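Local coordinates for protein enoyl-CoA hydratase carB homologue (PDB 5O34) that probably acts as a crotonase-family enzyme of thienamycin biosynthesis, related to enoyl-CoA hydratases and to CarB, at residues V142-D147 with D162-S167. Numbering follows the deposited sequence.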
ATOM      1  N   VAL A 142       9.580 -17.604  -4.798  1.00 51.02           N
ATOM      2  CA  VAL A 142       9.509 -17.693  -6.253  1.00 50.68           C
ATOM      3  C   VAL A 142      10.004 -16.378  -6.848  1.00 54.03           C
ATOM      4  O   VAL A 142       9.529 -15.311  -6.463  1.00 53.70           O
ATOM      5  CB  VAL A 142       8.073 -18.049  -6.743  1.00 54.46           C
ATOM      6  CG1 VAL A 142       8.055 -18.346  -8.238  1.00 54.09           C
ATOM      7  CG2 VAL A 142       7.489 -19.223  -5.956  1.00 54.26           C
ATOM      8  N   ILE A 143      10.950 -16.462  -7.795  1.00 50.49           N
ATOM      9  CA  ILE A 143      11.505 -15.307  -8.498  1.00 49.92           C
ATOM     10  C   ILE A 143      10.978 -15.309  -9.916  1.00 54.81           C
ATOM     11  O   ILE A 143      11.138 -16.300 -10.603  1.00 56.19           O
ATOM     12  CB  ILE A 143      13.061 -15.298  -8.492  1.00 52.43           C
ATOM     13  CG1 ILE A 143      13.627 -15.250  -7.064  1.00 52.49           C
ATOM     14  CG2 ILE A 143      13.629 -14.155  -9.362  1.00 52.58           C
ATOM     15  CD1 ILE A 143      15.091 -15.664  -6.981  1.00 57.74           C
ATOM     16  N   ALA A 144      10.372 -14.209 -10.366  1.00 51.35           N
ATOM     17  CA  ALA A 144       9.922 -14.080 -11.747  1.00 50.95           C
ATOM     18  C   ALA A 144      10.991 -13.268 -12.503  1.00 54.55           C
ATOM     19  O   ALA A 144      11.428 -12.228 -12.014  1.00 53.62           O
ATOM     20  CB  ALA A 144       8.573 -13.385 -11.808  1.00 51.43           C
ATOM     21  N   ALA A 145      11.468 -13.794 -13.644  1.00 52.13           N
ATOM     22  CA  ALA A 145      12.490 -13.150 -14.480  1.00 52.12           C
ATOM     23  C   ALA A 145      11.848 -12.772 -15.815  1.00 55.48           C
ATOM     24  O   ALA A 145      11.480 -13.640 -16.607  1.00 53.74           O
ATOM     25  CB  ALA A 145      13.678 -14.076 -14.672  1.00 52.94           C
ATOM     26  N   ILE A 146      11.626 -11.462 -15.999  1.00 54.18           N
ATOM     27  CA  ILE A 146      10.909 -10.859 -17.126  1.00 54.31           C
ATOM     28  C   ILE A 146      11.878 -10.160 -18.112  1.00 63.78           C
ATOM     29  O   ILE A 146      12.592  -9.232 -17.727  1.00 63.57           O
ATOM     30  CB  ILE A 146       9.776  -9.932 -16.569  1.00 55.42           C
ATOM     31  CG1 ILE A 146       8.968 -10.653 -15.451  1.00 54.02           C
ATOM     32  CG2 ILE A 146       8.849  -9.443 -17.679  1.00 55.76           C
ATOM     33  CD1 ILE A 146       7.982  -9.794 -14.593  1.00 53.46           C
ATOM     34  N   ASP A 147      11.933 -10.655 -19.364  1.00 64.62           N
ATOM     35  CA  ASP A 147      12.800 -10.128 -20.436  1.00 66.19           C
ATOM     36  C   ASP A 147      12.011  -9.452 -21.547  1.00 69.64           C
ATOM     37  O   ASP A 147      12.596  -8.956 -22.514  1.00 71.67           O
ATOM     38  CB  ASP A 147      13.689 -11.231 -21.048  1.00 69.67           C
ATOM     39  CG  ASP A 147      15.061 -10.762 -21.546  1.00 86.31           C
ATOM     40  OD1 ASP A 147      15.217  -9.553 -21.842  1.00 88.38           O
ATOM     41  OD2 ASP A 147      15.973 -11.600 -21.638  1.00 90.57           O
ATOM     42  N   ASP A 162       7.526 -13.547  -5.126  1.00 47.95           N
ATOM     43  CA  ASP A 162       8.178 -12.727  -4.104  1.00 47.44           C
ATOM     44  C   ASP A 162       9.181 -11.715  -4.638  1.00 50.69           C
ATOM     45  O   ASP A 162       9.562 -10.818  -3.889  1.00 50.84           O
ATOM     46  CB  ASP A 162       8.883 -13.622  -3.081  1.00 49.84           C
ATOM     47  CG  ASP A 162       7.997 -14.720  -2.563  1.00 63.43           C
ATOM     48  OD1 ASP A 162       7.267 -14.474  -1.574  1.00 65.08           O
ATOM     49  OD2 ASP A 162       7.956 -15.792  -3.200  1.00 66.44           O
ATOM     50  N   TYR A 163       9.660 -11.877  -5.886  1.00 45.76           N
ATOM     51  CA  TYR A 163      10.667 -10.989  -6.463  1.00 44.78           C
ATOM     52  C   TYR A 163      10.547 -10.993  -7.969  1.00 49.72           C
ATOM     53  O   TYR A 163      10.668 -12.038  -8.600  1.00 49.01           O
ATOM     54  CB  TYR A 163      12.086 -11.417  -6.025  1.00 44.98           C
ATOM     55  CG  TYR A 163      13.128 -10.312  -5.985  1.00 44.96           C
ATOM     56  CD1 TYR A 163      13.549  -9.764  -4.773  1.00 46.05           C
ATOM     57  CD2 TYR A 163      13.761  -9.878  -7.150  1.00 45.05           C
ATOM     58  CE1 TYR A 163      14.549  -8.787  -4.726  1.00 44.91           C
ATOM     59  CE2 TYR A 163      14.753  -8.897  -7.114  1.00 45.47           C
ATOM     60  CZ  TYR A 163      15.148  -8.359  -5.900  1.00 50.87           C
ATOM     61  OH  TYR A 163      16.133  -7.401  -5.873  1.00 51.61           O
ATOM     62  N   ARG A 164      10.276  -9.823  -8.543  1.00 47.68           N
ATOM     63  CA  ARG A 164      10.169  -9.669  -9.984  1.00 47.88           C
ATOM     64  C   ARG A 164      11.400  -8.936 -10.492  1.00 53.83           C
ATOM     65  O   ARG A 164      11.667  -7.795 -10.109  1.00 53.82           O
ATOM     66  CB  ARG A 164       8.866  -8.959 -10.371  1.00 47.01           C
ATOM     67  CG  ARG A 164       7.626  -9.772 -10.008  1.00 55.52           C
ATOM     68  CD  ARG A 164       6.338  -8.993 -10.192  1.00 55.16           C
ATOM     69  NE  ARG A 164       6.188  -7.897  -9.233  1.00 52.01           N
ATOM     70  CZ  ARG A 164       5.737  -8.026  -7.991  1.00 63.33           C
ATOM     71  NH1 ARG A 164       5.408  -9.224  -7.517  1.00 55.44           N
ATOM     72  NH2 ARG A 164       5.619  -6.963  -7.209  1.00 49.63           N
ATOM     73  N   LEU A 165      12.187  -9.637 -11.299  1.00 52.31           N
ATOM     74  CA  LEU A 165      13.402  -9.120 -11.900  1.00 52.73           C
ATOM     75  C   LEU A 165      13.121  -8.852 -13.365  1.00 56.00           C
ATOM     76  O   LEU A 165      12.717  -9.754 -14.105  1.00 55.07           O
ATOM     77  CB  LEU A 165      14.531 -10.129 -11.714  1.00 53.60           C
ATOM     78  CG  LEU A 165      15.921  -9.742 -12.206  1.00 59.92           C
ATOM     79  CD1 LEU A 165      16.505  -8.583 -11.406  1.00 60.53           C
ATOM     80  CD2 LEU A 165      16.838 -10.920 -12.120  1.00 62.53           C
ATOM     81  N   GLY A 166      13.277  -7.593 -13.752  1.00 52.98           N
ATOM     82  CA  GLY A 166      13.015  -7.179 -15.117  1.00 53.22           C
ATOM     83  C   GLY A 166      14.254  -6.757 -15.873  1.00 58.87           C
ATOM     84  O   GLY A 166      15.181  -6.185 -15.291  1.00 58.47           O
ATOM     85  N   SER A 167      14.278  -7.052 -17.178  1.00 57.27           N
ATOM     86  CA  SER A 167      15.336  -6.583 -18.065  1.00 58.85           C
ATOM     87  C   SER A 167      14.872  -5.176 -18.470  1.00 65.70           C
ATOM     88  O   SER A 167      13.690  -4.859 -18.295  1.00 64.63           O
ATOM     89  CB  SER A 167      15.454  -7.477 -19.298  1.00 61.73           C
ATOM     90  OG  SER A 167      14.426  -7.238 -20.247  1.00 70.07           O
TER
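The carboxylate of Asp162 meets Val142, and that of Asp147 meets Ser167, at opposite ends of two paired parallel strands, 142-146 and 163-167. Asp162 OD2 takes the Val142 N-H on its anti side, 17° out of the carboxylate plane, at 2.9 Å from N; Arg252 forms a salt bridge with the same oxygen. With CG beside its own backbone N (chi1 -49°), Asp162 brings OD2 back to Val142, whose O accepts Asp162 N at 3.0 Å and, weakly, Tyr163 N. At the far end Ser167 OG donates to Asp147 OD1 from above the carboxylate plane, 2.9 Å away. The Tyr163 ring leads away from strand 142-146, and the side chains touch at Tyr163 CB and Ile143 CG1 (4.3 Å); the ring stacks with His221, and its hydroxyl is hydrogen-bonded to Glu222.

Between these ends run backbone bonds: Ala144 N to Tyr163 O, Leu165 N to Ala144 O, Ile146 N to Leu165 O (2.8 Å) and Ser167 N to Ile146 O. Ile143, Ala145, Tyr163 and Leu165 share one face, where helix 229-242 packs on Ile143, Tyr163 and Leu165. Ala144, Ile146 and Arg164 line the other, Ala144 CB lying 4.1 Å from Arg164 CG, while Arg164 NE bonds to Leu219 O. This buried pair of neighbouring parallel strands, joined through strand 149-151 and helix 152-158, belongs to the central sheet of the crotonase fold.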